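Side-chain contacts in DNA polymerase sliding clamp 2 (Thermococcus kodakarensis, PDB 3LX2), which forms a homotrimeric ring that encircles DNA and probably serves as a moving platform tethering DNA polymerase and other proteins during replication: residues L128-K133 / P227-Y232; I155-T160 / L164-E169; S44-V49 / V202-D207; A140-V145 / L212-E217; A10-S15 / M233-G238. All blocks are in the same frame, centred on the assembly; numbering follows the deposited sequence.

From the N terminus, residues 10-15 open the longest loop, which contact 5 closes at 233-238, so the other four contacts are nested inside it. Residues 44-49 are joined to helix 202-209 by contact 3, a tie between the N- and C-terminal halves. Contact 1 starts at 128-133 and returns at 227-232; within its loop lies contact 4, which joins helix 138-151 to the turn before strand 217-222. Contact 2, a tight hairpin, is innermost, inside contacts 1, 3 and 4. Contact 3 crosses contacts 1 and 4, because 44-49 precedes both loops while 202-207 falls inside them. Contacts 1, 3 and 5 all reach the nine-stranded sheet, while contact 2 belongs to the four-stranded one.

Contact 1: residues L128-K133 / P227-Y232; sequences LPWTVK and PLLLKY
Leu128 and Pro227 are the nearest backbone pair, their CA atoms 8.1 Å apart, a spacing too wide for direct strand pairing, and strand 217-222 lies between strands 132-137 and 228-234 in the sheet. Side chains therefore make the contact. Trp130 carries most of it: its NE1 donates to Pro227 O at 3.2 Å with an N-H...O angle of 156°, and the acceptor lies only 3° out of the indole plane, so the bond leaves from the ring edge. This helps to set the rotation of the indole. Further round the ring, Trp130 CZ2 meets Leu229 CB at 3.8 Å in an oblique approach. Residues 128-131 probably lie at the end of the connector that joins the two halves of a PCNA subunit; in relatives, partner proteins dock beside this connector, and Trp130 and Pro227 probably border the corresponding surface. Pro129 is the centre of an inverse gamma turn, closed by Trp130 N to Leu128 O at 2.6 Å, and the same Leu128 O stands 3.4 Å above the indole plane, toward the rim of one face. With chi1 at -78°, Leu128 carries its branch beside its own backbone N, and CD1 touches Pro227 CG at 3.9 Å, the two side chains meeting at about a right angle. Leu243 of strand 238-244 and Arg221 of strand 217-222 also touch Trp130.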
# COMPACT_ATOMS: atom_id res chain seq x y z
N LEU A 128 -18.96 22.91 31.20
CA LEU A 128 -18.25 21.71 31.68
C LEU A 128 -16.98 21.97 32.46
O LEU A 128 -16.01 22.51 31.92
CB LEU A 128 -17.99 20.74 30.56
CG LEU A 128 -19.22 19.92 30.19
CD1 LEU A 128 -18.89 19.19 28.94
CD2 LEU A 128 -19.66 18.98 31.31
N PRO A 129 -16.99 21.56 33.74
CA PRO A 129 -15.94 21.85 34.69
C PRO A 129 -14.65 21.12 34.35
O PRO A 129 -14.27 20.18 35.05
CB PRO A 129 -16.51 21.31 36.01
CG PRO A 129 -17.46 20.26 35.62
CD PRO A 129 -18.09 20.80 34.36
N TRP A 130 -13.98 21.54 33.29
CA TRP A 130 -12.72 20.92 32.93
C TRP A 130 -11.66 21.38 33.89
O TRP A 130 -11.48 22.57 34.11
CB TRP A 130 -12.29 21.27 31.49
CG TRP A 130 -13.10 20.62 30.40
CD1 TRP A 130 -13.34 19.28 30.21
CD2 TRP A 130 -13.75 21.29 29.33
NE1 TRP A 130 -14.12 19.08 29.09
CE2 TRP A 130 -14.39 20.30 28.53
CE3 TRP A 130 -13.87 22.63 28.96
CZ2 TRP A 130 -15.12 20.62 27.40
CZ3 TRP A 130 -14.59 22.95 27.82
CH2 TRP A 130 -15.21 21.94 27.05
N THR A 131 -10.94 20.44 34.47
CA THR A 131 -9.83 20.79 35.35
C THR A 131 -8.49 20.78 34.62
O THR A 131 -7.61 21.57 34.95
CB THR A 131 -9.84 19.95 36.69
OG1 THR A 131 -9.77 18.54 36.43
CG2 THR A 131 -11.15 20.24 37.47
N VAL A 132 -8.32 19.93 33.61
CA VAL A 132 -7.06 19.94 32.85
C VAL A 132 -7.23 20.64 31.51
O VAL A 132 -8.32 20.64 30.95
CB VAL A 132 -6.53 18.51 32.59
CG1 VAL A 132 -5.22 18.54 31.82
CG2 VAL A 132 -6.33 17.77 33.89
N LYS A 133 -6.15 21.21 30.99
CA LYS A 133 -6.12 21.66 29.61
C LYS A 133 -4.70 21.56 29.12
O LYS A 133 -3.78 22.00 29.81
CB LYS A 133 -6.61 23.11 29.42
CG LYS A 133 -6.04 23.70 28.12
CD LYS A 133 -6.43 25.13 27.81
CE LYS A 133 -6.39 25.39 26.28
NZ LYS A 133 -6.36 26.86 25.93
N PRO A 227 -17.01 14.57 29.92
CA PRO A 227 -16.65 14.46 28.49
C PRO A 227 -15.24 14.98 28.18
O PRO A 227 -14.81 15.94 28.80
CB PRO A 227 -17.70 15.31 27.81
CG PRO A 227 -18.89 15.32 28.73
CD PRO A 227 -18.43 14.93 30.11
N LEU A 228 -14.51 14.31 27.29
CA LEU A 228 -13.19 14.83 26.85
C LEU A 228 -13.37 15.80 25.68
O LEU A 228 -14.14 15.51 24.77
CB LEU A 228 -12.30 13.68 26.39
CG LEU A 228 -11.08 13.98 25.48
CD1 LEU A 228 -9.91 14.55 26.29
CD2 LEU A 228 -10.60 12.72 24.72
N LEU A 229 -12.64 16.91 25.68
CA LEU A 229 -12.57 17.79 24.46
C LEU A 229 -11.28 17.58 23.67
O LEU A 229 -10.20 17.54 24.23
CB LEU A 229 -12.75 19.28 24.77
CG LEU A 229 -12.45 20.24 23.58
CD1 LEU A 229 -13.53 20.18 22.44
CD2 LEU A 229 -12.17 21.73 23.98
N LEU A 230 -11.42 17.39 22.37
CA LEU A 230 -10.29 17.48 21.46
C LEU A 230 -10.74 18.46 20.38
O LEU A 230 -11.78 18.26 19.70
CB LEU A 230 -9.95 16.15 20.80
CG LEU A 230 -9.62 14.86 21.55
CD1 LEU A 230 -9.14 13.86 20.54
CD2 LEU A 230 -8.55 15.08 22.58
N LYS A 231 -9.95 19.51 20.25
CA LYS A 231 -10.24 20.63 19.38
C LYS A 231 -9.06 20.89 18.45
O LYS A 231 -7.89 20.93 18.89
CB LYS A 231 -10.54 21.85 20.23
CG LYS A 231 -10.66 23.20 19.49
CD LYS A 231 -11.16 24.22 20.51
CE LYS A 231 -11.22 25.62 19.95
NZ LYS A 231 -12.16 26.46 20.75
N TYR A 232 -9.37 21.03 17.16
CA TYR A 232 -8.37 21.52 16.23
C TYR A 232 -8.73 22.79 15.49
O TYR A 232 -9.84 22.93 14.96
CB TYR A 232 -7.76 20.44 15.32
CG TYR A 232 -8.63 19.49 14.48
CD1 TYR A 232 -9.04 18.23 15.00
CD2 TYR A 232 -8.92 19.76 13.13
CE1 TYR A 232 -9.79 17.30 14.21
CE2 TYR A 232 -9.67 18.81 12.31
CZ TYR A 232 -10.10 17.60 12.87
OH TYR A 232 -10.80 16.67 12.09

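Contact 2: residues I155-T160 / L164-E169; sequences IYFMAT and LTFKAE
Phe166 leans across to Phe157 and Ile155, and its side chain can be followed atom by atom. CB lies 3.9 Å from Ile155 CD1. Its chi1 of -49° sets the ring beside the backbone N, from where CD1 lies 4.0 Å from Phe157 CZ, and CE1 comes to 3.6 Å from Phe157 CE1, over one face of that ring near its rim. CZ, at the tip, reaches Leu141, and CD2, on the other side of the ring, reaches Ala144 of helix 138-151. With centroids 5.0 Å apart and planes at 79°, the pair is T-shaped, the edge of Phe166 meeting the face of Phe157. The two residues are a non-hydrogen-bonded pair of an antiparallel beta hairpin, strands 154-159 and 164-169, and on the same face Ala159 stands beside Leu164. Phe157 is itself in edge-to-face contact with Phe222, which links the hairpin to the neighbouring sheet. Backbone bonds flank the ring pair: Tyr156 and Lys167 exchange two, as do Met158 and Thr165, of which Thr165 N to Met158 O is the straighter at 2.9 Å and 173°. On the opposite face, Tyr156, Met158 and Lys167 are partly exposed. There Lys167 CG lies 3.8 Å from Tyr156 CB, and Lys167 CD rests against Met158 SD at 3.7 Å, with the aliphatic part of the lysine passing beside the sulfur, while the Tyr156 ring turns its edge to Lys167 O.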
# COMPACT_ATOMS: atom_id res chain seq x y z
N ILE A 155 -8.83 4.13 27.11
CA ILE A 155 -7.60 4.83 27.41
C ILE A 155 -7.83 5.84 28.50
O ILE A 155 -8.84 6.55 28.50
CB ILE A 155 -6.90 5.49 26.12
CG1 ILE A 155 -5.56 6.13 26.48
CG2 ILE A 155 -7.80 6.49 25.42
CD1 ILE A 155 -4.66 6.49 25.29
N TYR A 156 -6.88 5.89 29.43
CA TYR A 156 -6.92 6.80 30.56
C TYR A 156 -6.15 8.04 30.23
O TYR A 156 -5.01 7.96 29.75
CB TYR A 156 -6.37 6.15 31.84
CG TYR A 156 -7.34 5.21 32.49
CD1 TYR A 156 -8.28 5.69 33.40
CD2 TYR A 156 -7.36 3.85 32.17
CE1 TYR A 156 -9.21 4.85 34.00
CE2 TYR A 156 -8.28 2.99 32.77
CZ TYR A 156 -9.22 3.51 33.69
OH TYR A 156 -10.16 2.71 34.31
N PHE A 157 -6.79 9.17 30.50
CA PHE A 157 -6.20 10.49 30.40
C PHE A 157 -6.00 10.90 31.84
O PHE A 157 -6.96 10.92 32.61
CB PHE A 157 -7.17 11.46 29.69
CG PHE A 157 -7.05 11.47 28.19
CD1 PHE A 157 -6.82 12.67 27.50
CD2 PHE A 157 -7.15 10.30 27.47
CE1 PHE A 157 -6.69 12.70 26.13
CE2 PHE A 157 -7.01 10.31 26.08
CZ PHE A 157 -6.78 11.51 25.39
N MET A 158 -4.76 11.23 32.20
CA MET A 158 -4.46 11.70 33.56
C MET A 158 -3.48 12.88 33.56
O MET A 158 -2.55 12.94 32.73
CB MET A 158 -3.81 10.61 34.42
CG MET A 158 -4.43 9.20 34.35
SD MET A 158 -3.39 8.04 35.31
CE MET A 158 -3.34 8.90 36.90
N ALA A 159 -3.67 13.77 34.52
CA ALA A 159 -2.72 14.85 34.72
C ALA A 159 -2.45 15.23 36.18
O ALA A 159 -3.33 15.19 37.05
CB ALA A 159 -3.14 16.09 33.91
N THR A 160 -1.19 15.56 36.42
CA THR A 160 -0.79 16.46 37.50
C THR A 160 -0.39 17.75 36.75
O THR A 160 -0.58 17.81 35.51
CB THR A 160 0.41 15.88 38.26
OG1 THR A 160 1.60 16.00 37.45
CG2 THR A 160 0.14 14.40 38.61
N LEU A 164 1.48 14.85 32.04
CA LEU A 164 0.40 14.37 31.18
C LEU A 164 0.68 12.94 30.79
O LEU A 164 1.66 12.64 30.09
CB LEU A 164 0.24 15.25 29.92
CG LEU A 164 -0.98 14.90 29.02
CD1 LEU A 164 -2.27 15.32 29.63
CD2 LEU A 164 -0.86 15.51 27.64
N THR A 165 -0.19 12.05 31.25
CA THR A 165 0.04 10.62 31.12
C THR A 165 -1.17 9.95 30.48
O THR A 165 -2.29 10.18 30.93
CB THR A 165 0.20 9.98 32.54
OG1 THR A 165 1.18 10.69 33.34
CG2 THR A 165 0.57 8.49 32.42
N PHE A 166 -0.95 9.11 29.45
CA PHE A 166 -1.98 8.28 28.83
C PHE A 166 -1.78 6.75 29.04
O PHE A 166 -0.84 6.17 28.51
CB PHE A 166 -1.96 8.51 27.34
CG PHE A 166 -1.96 9.93 26.97
CD1 PHE A 166 -3.15 10.65 26.94
CD2 PHE A 166 -0.76 10.57 26.64
CE1 PHE A 166 -3.15 11.99 26.59
CE2 PHE A 166 -0.76 11.89 26.28
CZ PHE A 166 -1.96 12.61 26.26
N LYS A 167 -2.68 6.11 29.78
CA LYS A 167 -2.47 4.71 30.14
C LYS A 167 -3.67 3.85 29.94
O LYS A 167 -4.81 4.28 29.99
CB LYS A 167 -1.95 4.53 31.56
CG LYS A 167 -2.99 4.55 32.69
CD LYS A 167 -2.26 4.73 34.08
CE LYS A 167 -2.94 3.95 35.27
NZ LYS A 167 -2.71 4.58 36.65
N ALA A 168 -3.35 2.60 29.68
CA ALA A 168 -4.35 1.59 29.47
C ALA A 168 -3.98 0.37 30.32
O ALA A 168 -2.81 0.14 30.67
CB ALA A 168 -4.46 1.24 28.00
N GLU A 169 -5.00 -0.39 30.67
CA GLU A 169 -4.78 -1.64 31.37
C GLU A 169 -5.76 -2.71 30.89
O GLU A 169 -6.96 -2.49 30.81
CB GLU A 169 -4.78 -1.45 32.89
CG GLU A 169 -4.22 -2.74 33.59
CD GLU A 169 -4.04 -2.66 35.15
OE1 GLU A 169 -4.24 -1.58 35.78
OE2 GLU A 169 -3.66 -3.71 35.73

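Contact 3: residues S44-V49 / V202-D207; sequences SRVVLV and VAYLED
An aromatic side chain of helix 202-209 packs on Val46, in the loop just before strand 47-54, and on Val47, its first residue, and this van der Waals and CH-pi contact joins the C-terminal half of the subunit to the N-terminal half. Tyr204 points toward the strand, and Val46 covers one face of its ring. Val46 CG1 sits 4.0 Å from the ring centroid and only 2° off the ring normal, which makes this a centred CH-pi contact. The chi1 of 177° explains it, since it carries CG1 opposite the valine's own backbone N and out over the ring. Val47 comes in obliquely, with CG2 3.2 Å from Tyr204 CD1, a separation so short for two carbons that its exact value is doubtful. Toward the phenol end, Ser44 OG stops 4.0 Å from Tyr204 OH, too far for a hydrogen bond, so the contact is essentially apolar. Phe23, in the loop after helix 10-21, touches both Val47 and Tyr204. Val46 also rests on Ile244 of strand 238-244. On the helix, Leu205 packs on Val145 of helix 138-151, on Phe157 of strand 154-159 and on the same Ile244, so helix 202-209 lies beside helix 138-151 and touches both sheets.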
# COMPACT_ATOMS: atom_id res chain seq x y z
N SER A 44 -24.81 6.59 19.30
CA SER A 44 -24.44 6.04 20.60
C SER A 44 -24.42 7.10 21.66
O SER A 44 -24.24 6.81 22.84
CB SER A 44 -23.04 5.45 20.54
OG SER A 44 -22.93 4.50 21.58
N ARG A 45 -24.55 8.35 21.23
CA ARG A 45 -24.39 9.50 22.10
C ARG A 45 -23.02 9.48 22.77
O ARG A 45 -22.85 10.07 23.83
CB ARG A 45 -25.47 9.54 23.18
CG ARG A 45 -26.88 9.21 22.69
CD ARG A 45 -27.26 10.24 21.69
NE ARG A 45 -28.54 9.97 21.04
CZ ARG A 45 -28.90 10.55 19.90
NH1 ARG A 45 -28.06 11.38 19.31
NH2 ARG A 45 -30.08 10.28 19.36
N VAL A 46 -22.05 8.80 22.18
CA VAL A 46 -20.73 8.91 22.73
C VAL A 46 -19.94 10.12 22.18
O VAL A 46 -19.04 10.62 22.87
CB VAL A 46 -19.97 7.61 22.61
CG1 VAL A 46 -18.58 7.79 23.12
CG2 VAL A 46 -20.64 6.60 23.48
N VAL A 47 -20.31 10.60 20.98
CA VAL A 47 -19.48 11.53 20.22
C VAL A 47 -20.24 12.75 19.72
O VAL A 47 -21.22 12.62 19.03
CB VAL A 47 -18.74 10.80 19.04
CG1 VAL A 47 -18.03 11.75 18.13
CG2 VAL A 47 -17.73 9.83 19.57
N LEU A 48 -19.78 13.93 20.11
CA LEU A 48 -20.36 15.20 19.62
C LEU A 48 -19.36 16.06 18.86
O LEU A 48 -18.27 16.35 19.37
CB LEU A 48 -20.92 16.06 20.77
CG LEU A 48 -21.46 17.46 20.38
CD1 LEU A 48 -22.47 17.97 21.45
CD2 LEU A 48 -20.35 18.52 20.15
N VAL A 49 -19.77 16.51 17.69
CA VAL A 49 -18.94 17.38 16.90
C VAL A 49 -19.51 18.78 16.79
O VAL A 49 -20.72 18.97 16.57
CB VAL A 49 -18.60 16.78 15.53
CG1 VAL A 49 -19.78 16.90 14.60
CG2 VAL A 49 -17.42 17.46 14.98
N VAL A 202 -10.81 4.13 23.07
CA VAL A 202 -9.75 4.19 22.08
C VAL A 202 -10.21 4.35 20.63
O VAL A 202 -9.62 5.15 19.84
CB VAL A 202 -8.86 2.95 22.24
CG1 VAL A 202 -7.96 2.72 21.04
CG2 VAL A 202 -8.03 3.13 23.50
N ALA A 203 -11.25 3.61 20.27
CA ALA A 203 -11.67 3.51 18.88
C ALA A 203 -12.09 4.88 18.48
O ALA A 203 -11.66 5.42 17.46
CB ALA A 203 -12.86 2.56 18.77
N TYR A 204 -12.94 5.46 19.30
CA TYR A 204 -13.39 6.83 19.08
C TYR A 204 -12.24 7.88 18.82
O TYR A 204 -12.26 8.59 17.81
CB TYR A 204 -14.39 7.24 20.18
CG TYR A 204 -15.69 6.39 20.17
CD1 TYR A 204 -16.76 6.74 19.34
CD2 TYR A 204 -15.84 5.25 20.98
CE1 TYR A 204 -17.95 5.97 19.31
CE2 TYR A 204 -17.04 4.46 20.95
CZ TYR A 204 -18.08 4.84 20.12
OH TYR A 204 -19.27 4.11 20.06
N LEU A 205 -11.20 7.90 19.66
CA LEU A 205 -10.12 8.89 19.57
C LEU A 205 -9.26 8.74 18.32
O LEU A 205 -8.81 9.73 17.68
CB LEU A 205 -9.25 8.87 20.83
CG LEU A 205 -9.91 8.96 22.24
CD1 LEU A 205 -8.91 9.36 23.24
CD2 LEU A 205 -11.07 9.92 22.33
N GLU A 206 -9.01 7.48 17.98
CA GLU A 206 -8.17 7.11 16.87
C GLU A 206 -8.83 7.55 15.56
O GLU A 206 -8.15 7.92 14.61
CB GLU A 206 -7.96 5.59 16.91
CG GLU A 206 -7.65 4.94 15.55
CD GLU A 206 -7.21 3.47 15.67
OE1 GLU A 206 -8.07 2.60 16.04
OE2 GLU A 206 -5.98 3.23 15.40
N ASP A 207 -10.15 7.46 15.50
CA ASP A 207 -10.89 7.94 14.33
C ASP A 207 -10.93 9.47 14.24
O ASP A 207 -10.94 10.03 13.14
CB ASP A 207 -12.31 7.37 14.31
CG ASP A 207 -12.39 5.95 13.74
OD1 ASP A 207 -11.44 5.48 13.06
OD2 ASP A 207 -13.43 5.29 13.94

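Contact 4: residues A140-V145 / L212-E217; sequences ALKRAV and LADADE. With SO4 (sulfate ion), chain D.
Lys142 stretches from helix 138-151 over the turn after residue 212, and its ammonium group reaches one oxygen just before the turn and one within it. Lys142 NZ donates to Leu212 O at 2.8 Å, with a C=O...N angle of 154°. The same nitrogen forms a looser salt bridge to Asp214 OD1 at 3.5 Å; Lys142 CE is nearer to that oxygen, at 3.3 Å, so the carboxylate oxygen sits against the CE-NZ end, with the two side chains crossing at about a right angle. A bend at chi3, -87°, turns the tip toward the turn. Asp214 belongs to a type I turn from Ala213 to Asp216, closed by Asp216 N to Ala213 O at 2.9 Å. Asp216 OD2 takes the Ala213 N-H at 2.7 Å, reached from above the carboxylate plane. A sulfate ion, probably from the crystallisation liquor, approaches Asp214 N, but its modelled distance is doubtfully short. Backbone bonds of Asp214 with Gly139 and of Asp216 with Ala138 fasten the turn to the start of helix 138-151. Leu141 of that helix packs on Phe166 and Leu209, while Leu212 packs on Val218 of strand 217-222; Arg143 forms a salt bridge with Asp87 of a neighbouring subunit.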
# COMPACT_ATOMS: atom_id res chain seq x y z
N ALA A 140 1.91 12.83 18.85
CA ALA A 140 2.04 12.37 20.23
C ALA A 140 0.77 11.64 20.66
O ALA A 140 0.85 10.46 21.05
CB ALA A 140 2.36 13.53 21.18
N LEU A 141 -0.38 12.31 20.59
CA LEU A 141 -1.65 11.62 20.84
C LEU A 141 -1.75 10.36 20.03
O LEU A 141 -2.06 9.33 20.57
CB LEU A 141 -2.85 12.48 20.54
CG LEU A 141 -3.15 13.54 21.58
CD1 LEU A 141 -4.61 13.94 21.47
CD2 LEU A 141 -2.82 13.07 23.00
N LYS A 142 -1.49 10.43 18.73
CA LYS A 142 -1.75 9.25 17.90
C LYS A 142 -0.87 8.12 18.39
O LYS A 142 -1.20 6.97 18.22
CB LYS A 142 -1.47 9.49 16.43
CG LYS A 142 -2.58 10.27 15.75
CD LYS A 142 -2.47 10.22 14.24
CE LYS A 142 -1.59 11.29 13.68
NZ LYS A 142 -1.73 11.38 12.18
N ARG A 143 0.24 8.47 19.02
CA ARG A 143 1.13 7.47 19.56
C ARG A 143 0.37 6.87 20.72
O ARG A 143 0.00 5.70 20.68
CB ARG A 143 2.47 8.11 20.01
CG ARG A 143 3.15 7.54 21.32
CD ARG A 143 3.63 6.04 21.28
NE ARG A 143 4.37 5.64 20.06
CZ ARG A 143 5.70 5.57 19.93
NH1 ARG A 143 6.54 5.88 20.94
NH2 ARG A 143 6.21 5.19 18.77
N ALA A 144 0.14 7.68 21.74
CA ALA A 144 -0.54 7.27 22.93
C ALA A 144 -1.73 6.37 22.58
O ALA A 144 -1.82 5.20 23.02
CB ALA A 144 -1.01 8.45 23.67
N VAL A 145 -2.62 6.91 21.77
CA VAL A 145 -3.85 6.22 21.51
C VAL A 145 -3.52 4.86 20.90
O VAL A 145 -4.04 3.86 21.35
CB VAL A 145 -4.76 7.06 20.63
CG1 VAL A 145 -5.87 6.24 20.11
CG2 VAL A 145 -5.28 8.24 21.43
N LEU A 212 -5.54 14.37 10.85
CA LEU A 212 -4.52 15.34 11.22
C LEU A 212 -3.09 14.90 10.91
O LEU A 212 -2.76 13.69 10.94
CB LEU A 212 -4.65 15.64 12.72
CG LEU A 212 -6.00 16.20 13.16
CD1 LEU A 212 -5.87 16.46 14.60
CD2 LEU A 212 -6.33 17.50 12.39
N ALA A 213 -2.24 15.87 10.60
CA ALA A 213 -0.82 15.56 10.37
C ALA A 213 -0.10 15.62 11.73
O ALA A 213 -0.57 16.34 12.63
CB ALA A 213 -0.20 16.54 9.37
N ASP A 214 1.02 14.89 11.88
CA ASP A 214 1.62 14.73 13.22
C ASP A 214 1.88 16.06 13.88
O ASP A 214 1.84 16.19 15.11
CB ASP A 214 2.91 13.92 13.20
CG ASP A 214 2.69 12.44 12.97
OD1 ASP A 214 1.56 11.91 13.11
OD2 ASP A 214 3.68 11.80 12.60
N ALA A 215 2.11 17.05 13.03
CA ALA A 215 2.58 18.34 13.47
C ALA A 215 1.42 19.29 13.88
O ALA A 215 1.63 20.20 14.68
CB ALA A 215 3.50 18.93 12.37
N ASP A 216 0.21 19.07 13.39
CA ASP A 216 -1.00 19.78 13.92
C ASP A 216 -1.10 19.83 15.45
O ASP A 216 -1.01 18.81 16.17
CB ASP A 216 -2.30 19.21 13.34
CG ASP A 216 -2.36 19.26 11.80
OD1 ASP A 216 -1.69 20.14 11.20
OD2 ASP A 216 -3.04 18.43 11.19
N GLU A 217 -1.29 21.03 15.96
CA GLU A 217 -1.63 21.21 17.35
C GLU A 217 -3.07 20.78 17.61
O GLU A 217 -3.99 21.03 16.79
CB GLU A 217 -1.41 22.65 17.75
CG GLU A 217 0.06 23.05 17.66
CD GLU A 217 0.35 24.53 17.98
OE1 GLU A 217 -0.36 25.16 18.81
OE2 GLU A 217 1.32 25.05 17.37
S SO4 D . 2.31 13.72 8.76
O1 SO4 D . 1.91 13.47 10.15
O2 SO4 D . 1.16 13.68 7.87
O3 SO4 D . 3.00 15.03 8.76
O4 SO4 D . 3.19 12.64 8.29

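Contact 5: residues A10-S15 / M233-G238; sequences AREFES and MVRDAG. With SO4 (sulfate ion), chain E.
Glu12, on helix 10-21 of the N-terminal half, meets Arg235, which belongs to the turn joining strands 228-234 and 238-244. A classic beta bulge lies where the turn meets the strands, with Ala237 and Gly238 both facing Val234; Val234 N to Gly238 O, at 2.7 Å, is one of its two backbone bonds. The ionic interaction is side-on: Arg235 NE at 2.9 Å and Arg235 NH2 at 2.8 Å both reach Glu12 OE1, so one oxygen takes two donors. The guanidinium and carboxylate planes stand 74° apart. Arg235 is extended from CG to NE, which carries the group across to the helix, and Asp8 provides a second salt-bridge partner. Among weaker bonds, Arg11 makes two to a sulfate ion, probably from the crystallisation liquor, that Ser9 and Arg86 also hold: Arg11 NH1 to sulfate O4 at 2.8 Å and Arg11 NH1 to sulfate O2 at 3.2 Å.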
# COMPACT_ATOMS: atom_id res chain seq x y z
N ALA A 10 -9.27 20.89 -2.01
CA ALA A 10 -10.24 19.84 -1.89
C ALA A 10 -9.75 18.72 -0.94
O ALA A 10 -10.52 18.12 -0.21
CB ALA A 10 -10.59 19.32 -3.24
N ARG A 11 -8.45 18.47 -0.98
CA ARG A 11 -7.78 17.44 -0.18
C ARG A 11 -7.79 17.75 1.29
O ARG A 11 -8.12 16.89 2.06
CB ARG A 11 -6.33 17.20 -0.61
CG ARG A 11 -6.11 16.07 -1.59
CD ARG A 11 -4.83 16.42 -2.19
NE ARG A 11 -3.84 15.36 -2.31
CZ ARG A 11 -2.52 15.56 -2.19
NH1 ARG A 11 -1.97 16.74 -1.85
NH2 ARG A 11 -1.74 14.54 -2.39
N GLU A 12 -7.41 18.97 1.67
CA GLU A 12 -7.67 19.40 3.05
C GLU A 12 -9.10 19.11 3.39
O GLU A 12 -9.35 18.41 4.36
CB GLU A 12 -7.34 20.87 3.28
CG GLU A 12 -6.08 21.03 4.10
CD GLU A 12 -5.54 22.44 4.10
OE1 GLU A 12 -6.33 23.41 3.93
OE2 GLU A 12 -4.31 22.60 4.28
N PHE A 13 -10.05 19.56 2.58
CA PHE A 13 -11.47 19.34 2.94
C PHE A 13 -11.89 17.89 3.01
O PHE A 13 -12.75 17.51 3.81
CB PHE A 13 -12.36 20.03 1.93
CG PHE A 13 -13.60 20.58 2.49
CD1 PHE A 13 -14.78 19.86 2.42
CD2 PHE A 13 -13.62 21.86 3.02
CE1 PHE A 13 -15.99 20.40 2.90
CE2 PHE A 13 -14.87 22.41 3.54
CZ PHE A 13 -16.05 21.64 3.48
N GLU A 14 -11.30 17.06 2.13
CA GLU A 14 -11.49 15.60 2.16
C GLU A 14 -11.24 15.07 3.58
O GLU A 14 -11.89 14.17 4.04
CB GLU A 14 -10.49 14.95 1.21
CG GLU A 14 -10.56 13.42 1.05
CD GLU A 14 -9.87 12.69 2.18
OE1 GLU A 14 -9.01 13.31 2.83
OE2 GLU A 14 -10.20 11.53 2.47
N SER A 15 -10.27 15.67 4.25
CA SER A 15 -9.75 15.14 5.42
C SER A 15 -10.63 15.48 6.65
O SER A 15 -10.80 14.69 7.58
CB SER A 15 -8.29 15.61 5.53
OG SER A 15 -8.09 15.96 6.86
N MET A 233 -7.78 23.72 15.50
CA MET A 233 -7.90 24.99 14.79
C MET A 233 -7.64 24.70 13.34
O MET A 233 -6.73 23.95 13.03
CB MET A 233 -6.89 25.98 15.32
CG MET A 233 -7.15 26.37 16.74
SD MET A 233 -8.91 26.63 17.02
CE MET A 233 -8.83 27.67 18.50
N VAL A 234 -8.47 25.21 12.43
CA VAL A 234 -8.22 24.94 10.98
C VAL A 234 -7.80 26.23 10.28
O VAL A 234 -8.51 27.21 10.29
CB VAL A 234 -9.33 24.08 10.27
CG1 VAL A 234 -10.59 23.98 11.12
CG2 VAL A 234 -9.64 24.56 8.84
N ARG A 235 -6.57 26.22 9.78
CA ARG A 235 -5.89 27.42 9.29
C ARG A 235 -6.08 28.65 10.15
O ARG A 235 -6.36 29.73 9.63
CB ARG A 235 -6.33 27.76 7.86
CG ARG A 235 -5.87 26.80 6.79
CD ARG A 235 -6.46 27.26 5.49
NE ARG A 235 -6.28 26.30 4.41
CZ ARG A 235 -6.60 26.55 3.15
NH1 ARG A 235 -7.14 27.73 2.82
NH2 ARG A 235 -6.40 25.63 2.22
N ASP A 236 -5.93 28.49 11.46
CA ASP A 236 -5.97 29.65 12.37
C ASP A 236 -7.17 30.50 12.05
O ASP A 236 -7.03 31.65 11.56
CB ASP A 236 -4.67 30.49 12.24
CG ASP A 236 -3.80 30.47 13.52
OD1 ASP A 236 -3.40 29.36 13.98
OD2 ASP A 236 -3.50 31.57 14.07
N ALA A 237 -8.35 29.93 12.31
CA ALA A 237 -9.67 30.55 12.05
C ALA A 237 -10.79 29.53 12.22
O ALA A 237 -11.68 29.72 13.01
CB ALA A 237 -9.74 31.21 10.67
N GLY A 238 -10.76 28.45 11.46
CA GLY A 238 -11.73 27.36 11.72
C GLY A 238 -11.54 26.70 13.08
O GLY A 238 -10.44 26.68 13.61
S SO4 E . -3.04 20.15 -1.53
O1 SO4 E . -3.97 20.38 -0.47
O2 SO4 E . -3.64 19.36 -2.61
O3 SO4 E . -2.73 21.52 -2.00
O4 SO4 E . -1.83 19.44 -1.06